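Long-range contacts in neutral ceramidase (Pseudomonas aeruginosa, PDB 2ZWS), which catalyses the hydrolysis of the N-acyl bond of ceramides to sphingosine and a free fatty acid, as well as the reverse synthesis, with zinc and magnesium ions as cofactors: residues Thr15-Glu20 against Glu120-Ala125; Arg43-Glu48 against Val238-Gln243; Arg145-Ser150 against Val184-Asp189; Thr510-Asp515 against Pro549-Arg554; Ile565-Lys570 against Thr608-Tyr613. All blocks are in the same frame, centred on the assembly; numbering follows the deposited sequence.

Contact 1: Thr15-Glu20 against Glu120-Ala125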
# COMPACT_ATOMS: atom_id res chain seq x y z
N THR A 15 7.14 -7.66 3.26
CA THR A 15 7.87 -6.75 4.16
C THR A 15 9.33 -6.64 3.71
O THR A 15 10.00 -7.65 3.47
CB THR A 15 7.86 -7.28 5.60
OG1 THR A 15 6.51 -7.59 6.00
CG2 THR A 15 8.44 -6.24 6.57
N GLY A 16 9.83 -5.42 3.63
CA GLY A 16 11.18 -5.18 3.19
C GLY A 16 12.14 -4.97 4.36
O GLY A 16 11.91 -5.45 5.45
N GLU A 17 13.20 -4.21 4.11
CA GLU A 17 14.32 -4.13 5.06
C GLU A 17 13.91 -3.39 6.33
O GLU A 17 13.46 -2.23 6.26
CB GLU A 17 15.49 -3.43 4.36
CG GLU A 17 16.10 -4.31 3.23
CD GLU A 17 16.89 -3.52 2.21
OE1 GLU A 17 16.30 -2.80 1.36
OE2 GLU A 17 18.13 -3.63 2.27
N ALA A 18 14.03 -4.04 7.49
CA ALA A 18 13.48 -3.53 8.76
C ALA A 18 14.39 -2.61 9.57
O ALA A 18 13.98 -2.06 10.59
CB ALA A 18 13.01 -4.69 9.63
N ALA A 19 15.62 -2.45 9.12
CA ALA A 19 16.43 -1.38 9.70
C ALA A 19 17.31 -0.70 8.68
O ALA A 19 17.83 -1.33 7.77
CB ALA A 19 17.29 -1.92 10.83
N GLU A 20 17.45 0.62 8.85
CA GLU A 20 18.42 1.46 8.12
C GLU A 20 18.09 1.63 6.63
O GLU A 20 18.99 1.73 5.76
CB GLU A 20 19.88 0.98 8.38
CG GLU A 20 20.29 1.13 9.87
CD GLU A 20 21.78 0.89 10.14
OE1 GLU A 20 22.41 0.14 9.37
OE2 GLU A 20 22.31 1.46 11.14
N GLU A 120 17.48 -2.70 -3.71
CA GLU A 120 17.13 -3.94 -4.41
C GLU A 120 16.49 -5.01 -3.52
O GLU A 120 15.57 -5.71 -3.97
CB GLU A 120 18.33 -4.47 -5.20
CG GLU A 120 18.04 -5.68 -6.09
CD GLU A 120 19.11 -5.88 -7.15
OE1 GLU A 120 18.76 -5.94 -8.35
OE2 GLU A 120 20.30 -5.95 -6.77
N LYS A 121 16.93 -5.17 -2.26
CA LYS A 121 16.38 -6.23 -1.42
C LYS A 121 14.89 -6.00 -1.11
O LYS A 121 14.09 -6.94 -1.05
CB LYS A 121 17.17 -6.33 -0.11
CG LYS A 121 16.99 -7.65 0.61
CD LYS A 121 18.09 -7.88 1.67
CE LYS A 121 18.02 -9.29 2.24
NZ LYS A 121 18.61 -10.30 1.30
N THR A 122 14.53 -4.74 -0.86
CA THR A 122 13.13 -4.41 -0.59
C THR A 122 12.29 -4.55 -1.87
O THR A 122 11.19 -5.19 -1.85
CB THR A 122 13.06 -2.99 -0.02
OG1 THR A 122 13.62 -2.99 1.30
CG2 THR A 122 11.63 -2.42 0.02
N PHE A 123 12.83 -4.05 -2.98
CA PHE A 123 12.15 -4.23 -4.28
C PHE A 123 11.88 -5.72 -4.57
O PHE A 123 10.75 -6.12 -4.88
CB PHE A 123 12.98 -3.59 -5.41
CG PHE A 123 12.45 -3.87 -6.79
CD1 PHE A 123 12.95 -4.96 -7.53
CD2 PHE A 123 11.47 -3.05 -7.37
CE1 PHE A 123 12.45 -5.24 -8.82
CE2 PHE A 123 10.95 -3.34 -8.65
CZ PHE A 123 11.45 -4.42 -9.37
N ASN A 124 12.92 -6.52 -4.44
CA ASN A 124 12.77 -7.93 -4.76
C ASN A 124 11.76 -8.63 -3.85
O ASN A 124 11.02 -9.51 -4.31
CB ASN A 124 14.12 -8.66 -4.66
CG ASN A 124 15.12 -8.29 -5.76
OD1 ASN A 124 16.35 -8.55 -5.61
ND2 ASN A 124 14.65 -7.80 -6.87
N ALA A 125 11.73 -8.27 -2.55
CA ALA A 125 10.76 -8.88 -1.61
C ALA A 125 9.32 -8.55 -2.01
O ALA A 125 8.41 -9.38 -1.83
CB ALA A 125 11.01 -8.43 -0.20
O HOH W 1 18.84 -3.44 -0.75
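Thr122 OG1 is gripped twice by Glu17. It receives the backbone N-H of Glu17 in a bond of 3.1 Å at 166°, and it donates to Glu17 OE1 at 2.7 Å, on the anti lone pair of that oxygen. Thr122 holds OG1 beside its own backbone N (chi1 -70°), and there it meets both groups of Glu17. The backbones close up just here: the two CA atoms of Gly16 and Thr122 are 4.3 Å apart. One helix turn further on, Ala125 CB meets the carbonyl Thr15 O at 3.9 Å. This is a loop packed on the first turns of a helix: 15-20 follows strand 5-13, and helix 120-138 begins at the contact, so its amino end would probably favour the negative charge of Glu17. Thr15 turns its hydroxyl the other way, to Asp13 and the backbone N of Gln40, and its side chain lies about 7 Å from that of the magnesium ligand Asp579. The looser side is that of Glu17 OE2 and Lys121. There Glu17 CD rests on Lys121 CB at 3.7 Å, while the rest of the exposed lysine leads away, its NZ 6.8 Å from Glu17 OE2. A water links this carboxylate oxygen to the helix backbone, donating to Glu17 OE2 and accepting from Lys121 N, its oxygen 3.0 Å from Lys121 N.

Contact 2: Arg43-Glu48 against Val238-Gln243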
# COMPACT_ATOMS: atom_id res chain seq x y z
N ARG A 43 -2.43 -9.02 -0.78
CA ARG A 43 -3.68 -9.80 -0.65
C ARG A 43 -4.27 -9.90 -2.04
O ARG A 43 -4.62 -8.88 -2.65
CB ARG A 43 -4.64 -9.07 0.30
CG ARG A 43 -4.24 -9.17 1.78
CD ARG A 43 -5.13 -8.32 2.70
NE ARG A 43 -4.81 -8.52 4.12
CZ ARG A 43 -3.90 -7.82 4.79
NH1 ARG A 43 -3.23 -6.86 4.16
NH2 ARG A 43 -3.65 -8.06 6.08
N ALA A 44 -4.34 -11.12 -2.56
CA ALA A 44 -4.73 -11.38 -3.95
C ALA A 44 -6.10 -12.01 -4.02
O ALA A 44 -6.42 -12.93 -3.23
CB ALA A 44 -3.73 -12.30 -4.63
N PHE A 45 -6.87 -11.56 -5.02
CA PHE A 45 -8.25 -12.03 -5.20
C PHE A 45 -8.36 -12.43 -6.65
O PHE A 45 -8.38 -11.57 -7.54
CB PHE A 45 -9.25 -10.90 -4.90
CG PHE A 45 -9.17 -10.40 -3.49
CD1 PHE A 45 -8.12 -9.56 -3.09
CD2 PHE A 45 -10.10 -10.82 -2.53
CE1 PHE A 45 -8.03 -9.10 -1.77
CE2 PHE A 45 -10.02 -10.35 -1.20
CZ PHE A 45 -9.00 -9.50 -0.83
N VAL A 46 -8.38 -13.73 -6.87
CA VAL A 46 -8.56 -14.26 -8.23
C VAL A 46 -10.03 -14.52 -8.42
O VAL A 46 -10.65 -15.15 -7.56
CB VAL A 46 -7.78 -15.62 -8.40
CG1 VAL A 46 -8.06 -16.20 -9.76
CG2 VAL A 46 -6.30 -15.39 -8.25
N ILE A 47 -10.60 -14.05 -9.54
CA ILE A 47 -12.01 -14.28 -9.83
C ILE A 47 -12.14 -14.90 -11.20
O ILE A 47 -11.52 -14.43 -12.15
CB ILE A 47 -12.82 -12.96 -9.81
CG1 ILE A 47 -12.60 -12.20 -8.50
CG2 ILE A 47 -14.32 -13.24 -10.05
CD1 ILE A 47 -13.13 -10.78 -8.56
N GLU A 48 -12.93 -15.95 -11.31
CA GLU A 48 -13.14 -16.60 -12.60
C GLU A 48 -14.61 -16.73 -12.87
O GLU A 48 -15.40 -17.03 -11.97
CB GLU A 48 -12.61 -18.03 -12.60
CG GLU A 48 -11.18 -18.24 -12.33
CD GLU A 48 -10.70 -19.59 -12.86
OE1 GLU A 48 -11.41 -20.63 -12.69
OE2 GLU A 48 -9.61 -19.61 -13.46
N VAL A 238 -9.45 -13.36 4.04
CA VAL A 238 -8.64 -12.27 3.49
C VAL A 238 -9.50 -11.04 3.32
O VAL A 238 -10.51 -11.06 2.61
CB VAL A 238 -7.97 -12.66 2.15
CG1 VAL A 238 -7.10 -11.50 1.62
CG2 VAL A 238 -7.12 -13.95 2.34
N ALA A 239 -9.09 -9.98 4.00
CA ALA A 239 -9.77 -8.67 3.93
C ALA A 239 -8.80 -7.62 3.44
O ALA A 239 -7.79 -7.35 4.08
CB ALA A 239 -10.27 -8.25 5.29
N ALA A 240 -9.10 -7.05 2.28
CA ALA A 240 -8.30 -5.92 1.74
C ALA A 240 -9.05 -4.60 1.99
O ALA A 240 -10.23 -4.49 1.73
CB ALA A 240 -8.03 -6.10 0.24
N PHE A 241 -8.33 -3.59 2.48
CA PHE A 241 -8.83 -2.24 2.54
C PHE A 241 -8.06 -1.42 1.52
O PHE A 241 -6.85 -1.12 1.72
CB PHE A 241 -8.72 -1.69 3.97
CG PHE A 241 -9.79 -2.23 4.85
CD1 PHE A 241 -9.66 -3.53 5.35
CD2 PHE A 241 -10.95 -1.50 5.13
CE1 PHE A 241 -10.68 -4.10 6.14
CE2 PHE A 241 -11.96 -2.07 5.93
CZ PHE A 241 -11.83 -3.37 6.40
N ALA A 242 -8.76 -1.09 0.43
CA ALA A 242 -8.20 -0.38 -0.72
C ALA A 242 -8.61 1.10 -0.73
O ALA A 242 -9.55 1.52 -0.02
CB ALA A 242 -8.66 -1.03 -2.02
N GLN A 243 -7.88 1.88 -1.52
CA GLN A 243 -8.15 3.32 -1.70
C GLN A 243 -9.09 3.61 -2.86
O GLN A 243 -9.24 2.80 -3.77
CB GLN A 243 -6.85 4.09 -1.98
CG GLN A 243 -5.88 4.07 -0.81
CD GLN A 243 -6.28 5.00 0.31
OE1 GLN A 243 -7.33 5.70 0.26
NE2 GLN A 243 -5.42 5.07 1.32
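Phe45 and Arg43, two residues apart on strand 41-49, reach to strand 238-242 and share Val238 between them. Val238 holds CG1 anti to its backbone N (chi1 -179°), and there CG1 lies 3.7 Å from both Phe45 CZ and Arg43 CG. Ala240 CB completes this apolar shell, 3.6 Å from Phe45 CE1. The Phe45 and Val238 side chains run antiparallel past one another. Arg43 runs extended from CG to NE past the carbonyl of Ala239: Arg43 CD is 3.1 Å from Ala239 O, and NE is nearly as close, but the angle there is too poor for a hydrogen bond. The two short strand segments cross at 105° with axes 7.6 Å apart, so the strands do not pair here; side chains of 43-48 meet side chains and backbone carbonyl groups of 238-243. Both strands nevertheless belong to the curled mixed sheet of the N-terminal domain, and the contact is entirely buried. A second shell fixes the polar groups. Glu228 OE1 forms a salt bridge with Arg43 NE and accepts the N-H of Ala239, tying the two strands through one oxygen, while Asp62 pairs with Arg43 NH1 and Ser224 OG bonds to Ala239 O. Farther out, Asn60, a probable substrate-binding residue, bonds to the backbone of Arg43 and has its side chain about 4 Å from that of Ala240.

Contact 3: Arg145-Ser150 against Val184-Asp189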
# COMPACT_ATOMS: atom_id res chain seq x y z
N ARG A 145 -20.22 -17.00 -4.69
CA ARG A 145 -21.03 -15.87 -5.11
C ARG A 145 -20.32 -14.59 -4.69
O ARG A 145 -19.54 -14.56 -3.72
CB ARG A 145 -22.38 -15.91 -4.40
CG ARG A 145 -23.14 -17.19 -4.75
CD ARG A 145 -24.40 -17.36 -3.92
NE ARG A 145 -25.49 -16.48 -4.31
CZ ARG A 145 -26.73 -16.56 -3.80
NH1 ARG A 145 -27.69 -15.75 -4.22
NH2 ARG A 145 -27.01 -17.47 -2.86
N LEU A 146 -20.59 -13.54 -5.45
CA LEU A 146 -20.05 -12.21 -5.19
C LEU A 146 -21.19 -11.25 -4.87
O LEU A 146 -22.21 -11.22 -5.58
CB LEU A 146 -19.27 -11.71 -6.40
CG LEU A 146 -17.76 -12.03 -6.54
CD1 LEU A 146 -17.36 -13.41 -6.11
CD2 LEU A 146 -17.26 -11.78 -7.95
N PHE A 147 -21.02 -10.49 -3.81
CA PHE A 147 -21.96 -9.41 -3.51
C PHE A 147 -21.29 -8.05 -3.45
O PHE A 147 -20.11 -7.95 -3.08
CB PHE A 147 -22.72 -9.68 -2.21
CG PHE A 147 -23.62 -10.87 -2.28
CD1 PHE A 147 -24.98 -10.69 -2.48
CD2 PHE A 147 -23.11 -12.15 -2.20
CE1 PHE A 147 -25.83 -11.80 -2.57
CE2 PHE A 147 -23.97 -13.28 -2.31
CZ PHE A 147 -25.32 -13.08 -2.51
N TYR A 148 -22.06 -7.04 -3.80
CA TYR A 148 -21.60 -5.65 -3.75
C TYR A 148 -22.51 -4.83 -2.82
O TYR A 148 -23.73 -5.02 -2.81
CB TYR A 148 -21.63 -5.04 -5.16
CG TYR A 148 -21.33 -3.56 -5.15
CD1 TYR A 148 -22.36 -2.65 -4.97
CD2 TYR A 148 -20.02 -3.09 -5.27
CE1 TYR A 148 -22.10 -1.31 -4.93
CE2 TYR A 148 -19.77 -1.72 -5.25
CZ TYR A 148 -20.81 -0.86 -5.08
OH TYR A 148 -20.59 0.50 -5.04
N GLY A 149 -21.93 -3.91 -2.06
CA GLY A 149 -22.74 -2.94 -1.32
C GLY A 149 -21.95 -1.67 -1.12
O GLY A 149 -20.73 -1.66 -1.30
N SER A 150 -22.66 -0.62 -0.73
CA SER A 150 -22.02 0.64 -0.41
C SER A 150 -22.72 1.32 0.77
O SER A 150 -23.87 0.97 1.12
CB SER A 150 -21.97 1.54 -1.64
OG SER A 150 -23.26 2.03 -1.96
N VAL A 184 -18.01 -2.25 -0.89
CA VAL A 184 -17.47 -3.55 -0.50
C VAL A 184 -17.86 -4.61 -1.50
O VAL A 184 -19.04 -4.75 -1.83
CB VAL A 184 -17.91 -3.97 0.94
CG1 VAL A 184 -17.29 -5.34 1.34
CG2 VAL A 184 -17.57 -2.90 1.96
N LEU A 185 -16.85 -5.33 -2.01
CA LEU A 185 -17.06 -6.57 -2.77
C LEU A 185 -16.81 -7.75 -1.82
O LEU A 185 -15.69 -7.93 -1.32
CB LEU A 185 -16.12 -6.66 -3.99
CG LEU A 185 -16.28 -7.88 -4.92
CD1 LEU A 185 -17.66 -7.98 -5.53
CD2 LEU A 185 -15.25 -7.83 -6.03
N SER A 186 -17.87 -8.53 -1.57
CA SER A 186 -17.72 -9.66 -0.68
C SER A 186 -17.73 -10.96 -1.45
O SER A 186 -18.39 -11.09 -2.50
CB SER A 186 -18.78 -9.64 0.42
OG SER A 186 -20.07 -9.48 -0.13
N PHE A 187 -16.95 -11.90 -0.91
CA PHE A 187 -16.75 -13.19 -1.52
C PHE A 187 -17.38 -14.24 -0.62
O PHE A 187 -16.90 -14.51 0.49
CB PHE A 187 -15.26 -13.46 -1.69
CG PHE A 187 -14.59 -12.50 -2.62
CD1 PHE A 187 -14.23 -11.22 -2.18
CD2 PHE A 187 -14.35 -12.84 -3.94
CE1 PHE A 187 -13.61 -10.30 -3.05
CE2 PHE A 187 -13.70 -11.95 -4.82
CZ PHE A 187 -13.35 -10.67 -4.37
N VAL A 188 -18.46 -14.84 -1.13
CA VAL A 188 -19.29 -15.74 -0.30
C VAL A 188 -19.11 -17.16 -0.84
O VAL A 188 -19.29 -17.41 -2.04
CB VAL A 188 -20.77 -15.29 -0.30
CG1 VAL A 188 -21.70 -16.32 0.38
CG2 VAL A 188 -20.93 -13.91 0.36
N ASP A 189 -18.72 -18.09 0.03
CA ASP A 189 -18.44 -19.45 -0.40
C ASP A 189 -19.71 -20.32 -0.56
O ASP A 189 -20.83 -19.86 -0.30
CB ASP A 189 -17.40 -20.09 0.53
CG ASP A 189 -17.93 -20.37 1.93
OD1 ASP A 189 -19.18 -20.38 2.15
OD2 ASP A 189 -17.07 -20.62 2.82
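The carbonyl oxygen of Phe147 accepts one hydrogen bond and one weaker CA-H...O contact from the facing strand. Ser186 N bonds to Phe147 O at 2.8 Å and 167°, in the carbonyl plane, and Leu185 CA lies 3.4 Å from the same Phe147 O. The return bond, from Phe147 N to Ser186 O, is less direct, its donor tilted 23° from the carbonyl plane. Arg145 with Val188 and Gly149 with Val184 repeat this reciprocal pairing. Side chains divide between two faces. On one, Leu146 and Phe187 run alongside one another in the same direction, Leu146 CD1 3.8 Å from Phe187 CD2, and Leu185 CD1 approaches Leu146 CB at 4.2 Å. On the other, Phe147 CD2 meets Val188 CG2 at 3.8 Å, and Phe147 CZ lies 3.6 Å above the guanidinium plane of Arg145, toward its rim. That guanidinium is held through NH1 by a salt bridge to Glu290. The outer neighbours are strand 289-291 beside 145-150 and strand 194-200 beside 184-189. Hydrogen-bonded pairs alternating with the non-hydrogen-bonded pairs Leu146-Phe187 and Tyr148-Leu185, in one unbroken register, are the mark of an antiparallel beta ladder, here inside the mixed sheet of the N-terminal domain.

Contact 4: Thr510-Asp515 against Pro549-Arg554. With FMT (formic acid), chain F.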
# COMPACT_ATOMS: atom_id res chain seq x y z
N THR A 510 24.34 2.78 2.34
CA THR A 510 25.30 1.74 2.67
C THR A 510 24.58 0.49 3.20
O THR A 510 23.47 0.58 3.71
CB THR A 510 26.32 2.28 3.71
OG1 THR A 510 26.73 3.60 3.33
CG2 THR A 510 27.54 1.40 3.78
N GLY A 511 25.21 -0.68 3.08
CA GLY A 511 24.63 -1.92 3.58
C GLY A 511 25.29 -2.35 4.88
O GLY A 511 25.88 -1.54 5.61
N VAL A 512 25.22 -3.64 5.15
CA VAL A 512 25.77 -4.22 6.37
C VAL A 512 27.22 -4.60 6.12
O VAL A 512 27.50 -5.42 5.26
CB VAL A 512 25.01 -5.50 6.76
CG1 VAL A 512 25.52 -6.02 8.10
CG2 VAL A 512 23.49 -5.26 6.81
N VAL A 513 28.13 -3.98 6.88
CA VAL A 513 29.56 -4.31 6.83
C VAL A 513 29.78 -5.67 7.50
O VAL A 513 30.34 -6.60 6.90
CB VAL A 513 30.40 -3.22 7.54
CG1 VAL A 513 31.88 -3.61 7.63
CG2 VAL A 513 30.22 -1.86 6.85
N ALA A 514 29.30 -5.80 8.74
CA ALA A 514 29.41 -7.04 9.49
C ALA A 514 28.73 -6.86 10.85
O ALA A 514 28.44 -5.71 11.27
CB ALA A 514 30.88 -7.42 9.69
N ASP A 515 28.44 -7.99 11.49
CA ASP A 515 27.91 -8.01 12.86
C ASP A 515 28.89 -8.69 13.80
O ASP A 515 29.53 -9.69 13.44
CB ASP A 515 26.62 -8.82 12.92
CG ASP A 515 25.54 -8.28 12.00
OD1 ASP A 515 24.92 -7.26 12.34
OD2 ASP A 515 25.32 -8.89 10.94
N PRO A 549 18.87 -6.77 10.73
CA PRO A 549 17.76 -7.36 9.96
C PRO A 549 17.90 -7.22 8.44
O PRO A 549 17.20 -7.92 7.71
CB PRO A 549 16.51 -6.59 10.48
CG PRO A 549 17.01 -5.40 11.08
CD PRO A 549 18.40 -5.66 11.59
N LYS A 550 18.79 -6.33 7.94
CA LYS A 550 19.06 -6.29 6.48
C LYS A 550 19.64 -7.61 5.98
O LYS A 550 19.57 -7.91 4.78
CB LYS A 550 20.02 -5.17 6.06
CG LYS A 550 19.39 -3.82 5.85
CD LYS A 550 20.45 -2.75 5.51
CE LYS A 550 19.75 -1.46 5.17
NZ LYS A 550 20.70 -0.38 4.82
N ASN A 551 20.21 -8.39 6.89
CA ASN A 551 20.82 -9.67 6.49
C ASN A 551 19.79 -10.69 5.96
O ASN A 551 20.12 -11.49 5.10
CB ASN A 551 21.57 -10.32 7.65
CG ASN A 551 22.82 -9.57 8.03
OD1 ASN A 551 23.56 -9.03 7.17
ND2 ASN A 551 23.08 -9.52 9.32
N ASP A 552 18.57 -10.65 6.49
CA ASP A 552 17.51 -11.58 6.09
C ASP A 552 16.17 -10.95 6.50
O ASP A 552 15.97 -10.63 7.67
CB ASP A 552 17.71 -12.95 6.73
CG ASP A 552 16.85 -14.04 6.10
OD1 ASP A 552 15.63 -13.85 5.93
OD2 ASP A 552 17.42 -15.10 5.74
N LEU A 553 15.25 -10.79 5.55
CA LEU A 553 13.93 -10.17 5.84
C LEU A 553 13.02 -11.06 6.65
O LEU A 553 11.96 -10.63 7.13
CB LEU A 553 13.22 -9.85 4.54
CG LEU A 553 14.04 -9.05 3.55
CD1 LEU A 553 13.22 -8.72 2.31
CD2 LEU A 553 14.50 -7.81 4.17
N ARG A 554 13.41 -12.33 6.74
CA ARG A 554 12.62 -13.34 7.44
C ARG A 554 11.19 -13.43 6.86
O ARG A 554 10.20 -13.49 7.58
CB ARG A 554 12.66 -13.12 8.96
CG ARG A 554 14.11 -13.19 9.48
CD ARG A 554 14.22 -13.55 10.94
NE ARG A 554 13.80 -14.92 11.23
CZ ARG A 554 14.56 -16.00 11.03
NH1 ARG A 554 14.06 -17.20 11.34
NH2 ARG A 554 15.78 -15.88 10.52
C FMT F . 28.15 -2.55 2.29
O1 FMT F . 28.42 -1.39 2.62
O2 FMT F . 28.89 -3.53 2.42
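Asn551 and Asp515 meet tip to tip with their flat ends almost perpendicular, carboxylate and amide planes 85° apart. Asn551 ND2 donates to Asp515 OD2 at 2.8 Å and 149°, close to its own amide plane but on the syn side of the acid, somewhat above the carboxylate plane. The two segments are loops of the C-terminal domain, whose sheets belong to the beta-sandwich part of the enzyme; 549-551 has helical backbone angles, and an Asx turn follows, in which Asp552 OD1 accepts Arg554 N at 2.8 Å. Both polar groups of the central bond have second partners: Asp515 OD2 also takes the backbone N-H of Lys622, and Asn551 ND2 also donates to Asn620 O. Strand 611-622 thus fixes the carboxylate and the amide together. Between this bond and Lys550 sits Val512. Its CG2 packs on Lys550 CB at 3.6 Å, its CG1 is 3.7 Å from Asn551 OD1, and the valine crosses the asparagine at about a right angle. Lys550 runs fully extended beyond CG, chi4 near 180° placing NZ within reach of Thr510 O. There it makes a weak bond to Thr510 O at 3.1 Å, its stronger partner being Glu20 O. On the exposed side a formic acid molecule, probably from the crystallisation liquor, takes a weak bond through its O1 from Gly511 N at 3.3 Å.

Contact 5: Ile565-Lys570 against Thr608-Tyr613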
# COMPACT_ATOMS: atom_id res chain seq x y z
N ILE A 565 3.43 -22.02 27.32
CA ILE A 565 3.82 -23.38 27.78
C ILE A 565 2.91 -23.90 28.90
O ILE A 565 3.27 -24.85 29.62
CB ILE A 565 5.30 -23.47 28.19
CG1 ILE A 565 5.69 -22.29 29.09
CG2 ILE A 565 6.19 -23.57 26.94
CD1 ILE A 565 7.09 -22.36 29.67
N GLY A 566 1.76 -23.26 29.05
CA GLY A 566 0.69 -23.81 29.86
C GLY A 566 0.57 -23.27 31.27
O GLY A 566 1.32 -22.40 31.70
N LYS A 567 -0.37 -23.85 32.00
CA LYS A 567 -0.87 -23.27 33.23
C LYS A 567 0.03 -23.11 34.49
O LYS A 567 -0.19 -22.14 35.22
CB LYS A 567 -2.22 -23.90 33.60
CG LYS A 567 -3.23 -22.91 34.18
CD LYS A 567 -4.64 -23.16 33.66
CE LYS A 567 -4.87 -22.52 32.28
NZ LYS A 567 -5.05 -21.03 32.33
N ASP A 568 1.02 -23.95 34.81
CA ASP A 568 1.84 -24.88 34.01
C ASP A 568 1.18 -26.09 33.28
O ASP A 568 -0.05 -26.21 33.31
CB ASP A 568 2.94 -25.39 34.95
CG ASP A 568 2.41 -26.39 35.97
OD1 ASP A 568 3.19 -27.27 36.41
OD2 ASP A 568 1.21 -26.29 36.33
N GLY A 569 1.96 -27.00 32.67
CA GLY A 569 3.42 -27.15 32.84
C GLY A 569 4.45 -26.26 32.15
O GLY A 569 4.46 -25.04 32.35
N LYS A 570 5.37 -26.84 31.37
CA LYS A 570 5.47 -28.28 31.03
C LYS A 570 4.58 -28.74 29.87
O LYS A 570 4.72 -29.87 29.39
CB LYS A 570 5.31 -29.22 32.24
CG LYS A 570 6.39 -29.09 33.30
CD LYS A 570 6.24 -30.18 34.35
CE LYS A 570 6.46 -29.63 35.75
NZ LYS A 570 5.22 -28.97 36.27
N THR A 608 -6.16 -13.27 27.14
CA THR A 608 -5.00 -14.16 27.18
C THR A 608 -5.15 -15.12 28.36
O THR A 608 -5.50 -14.69 29.46
CB THR A 608 -3.70 -13.37 27.37
OG1 THR A 608 -3.89 -12.40 28.40
CG2 THR A 608 -3.31 -12.67 26.10
N GLU A 609 -4.89 -16.40 28.13
CA GLU A 609 -4.96 -17.39 29.19
C GLU A 609 -3.91 -17.10 30.26
O GLU A 609 -2.76 -16.80 29.92
CB GLU A 609 -4.75 -18.79 28.62
CG GLU A 609 -6.04 -19.46 28.15
CD GLU A 609 -6.70 -20.29 29.26
OE1 GLU A 609 -7.28 -19.69 30.20
OE2 GLU A 609 -6.64 -21.54 29.18
N PRO A 610 -4.31 -17.12 31.54
CA PRO A 610 -3.33 -17.19 32.61
C PRO A 610 -2.42 -18.40 32.41
O PRO A 610 -2.86 -19.42 31.87
CB PRO A 610 -4.18 -17.38 33.86
CG PRO A 610 -5.49 -16.77 33.52
CD PRO A 610 -5.69 -17.04 32.06
N GLY A 611 -1.16 -18.28 32.82
CA GLY A 611 -0.20 -19.37 32.67
C GLY A 611 1.22 -18.88 32.48
O GLY A 611 1.54 -17.74 32.82
N HIS A 612 2.07 -19.75 31.94
CA HIS A 612 3.48 -19.44 31.74
C HIS A 612 3.83 -19.26 30.26
O HIS A 612 3.36 -20.01 29.40
CB HIS A 612 4.35 -20.52 32.40
CG HIS A 612 4.21 -20.53 33.89
ND1 HIS A 612 3.26 -21.30 34.55
CD2 HIS A 612 4.86 -19.84 34.86
CE1 HIS A 612 3.36 -21.09 35.85
NE2 HIS A 612 4.32 -20.21 36.06
N TYR A 613 4.67 -18.25 30.00
CA TYR A 613 5.02 -17.84 28.65
C TYR A 613 6.51 -17.54 28.57
O TYR A 613 7.15 -17.27 29.59
CB TYR A 613 4.25 -16.56 28.29
CG TYR A 613 2.76 -16.73 28.17
CD1 TYR A 613 2.17 -16.89 26.91
CD2 TYR A 613 1.92 -16.71 29.29
CE1 TYR A 613 0.80 -17.04 26.76
CE2 TYR A 613 0.53 -16.88 29.16
CZ TYR A 613 -0.02 -17.04 27.89
OH TYR A 613 -1.38 -17.20 27.72
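Ile565 opens the contact with its backbone N-H, which bonds to His612 O at 2.9 Å and a nearly straight 171°. Its CG1, set between the backbone N and the carbonyl carbon (chi1 46°), is brought to 3.3 Å from the same His612 O, so polar and apolar groups of Ile565 crowd one carbonyl. Gly566 answers with its own oxygen, accepting His612 N at 2.8 Å. At Lys567 the chain passes Gly611. The lysine starts off away from the other segment, but the chain folds back on itself, and chi4 (-75°) sets NZ against Pro610 O: NZ donates to it at 2.8 Å, from above the carbonyl plane, and forms a long, weak salt bridge to Glu609 OE1 at 3.4 Å. Glu609 crosses the lysine at about a right angle, while its own backbone oxygen takes Tyr613 OH at 2.6 Å at the edge of the tyrosine ring. Three successive cis peptide bonds, before Asp568, Gly569 and Lys570, make the conformation of the following turn doubtful. Here the antiparallel pairing of strands 560-566 and 611-622 runs out into a surface turn of the C-terminal, beta-sandwich part. Strand 560-566 ends between 611-622 and 574-578, and the far side of 611-622 pairs with 629-642, to which Tyr613 is joined by backbone bonds with Phe639; the tyrosine ring also meets Trp602 of strand 595-603.

From the N terminus, contact 1 opens first and closes a loop of about a hundred residues onto the start of helix 120-138. Contact 2 opens within that loop and closes beyond it, so the two cross. Contact 3 lies wholly within the span of contact 2 and touches it, Phe45 against Phe187, both serving the same N-terminal sheet. In the C-terminal domain, contact 4 joins two loops across 33 residues, and contact 5, in series after it, joins the ends of strands 560-566 and 611-622 across 37. Distance along the chain hides one neighbour: contacts 1 and 4 have centres only 10 Å apart, and Ala125 CB packing on Leu553 CD1 joins the N-terminal and C-terminal family regions.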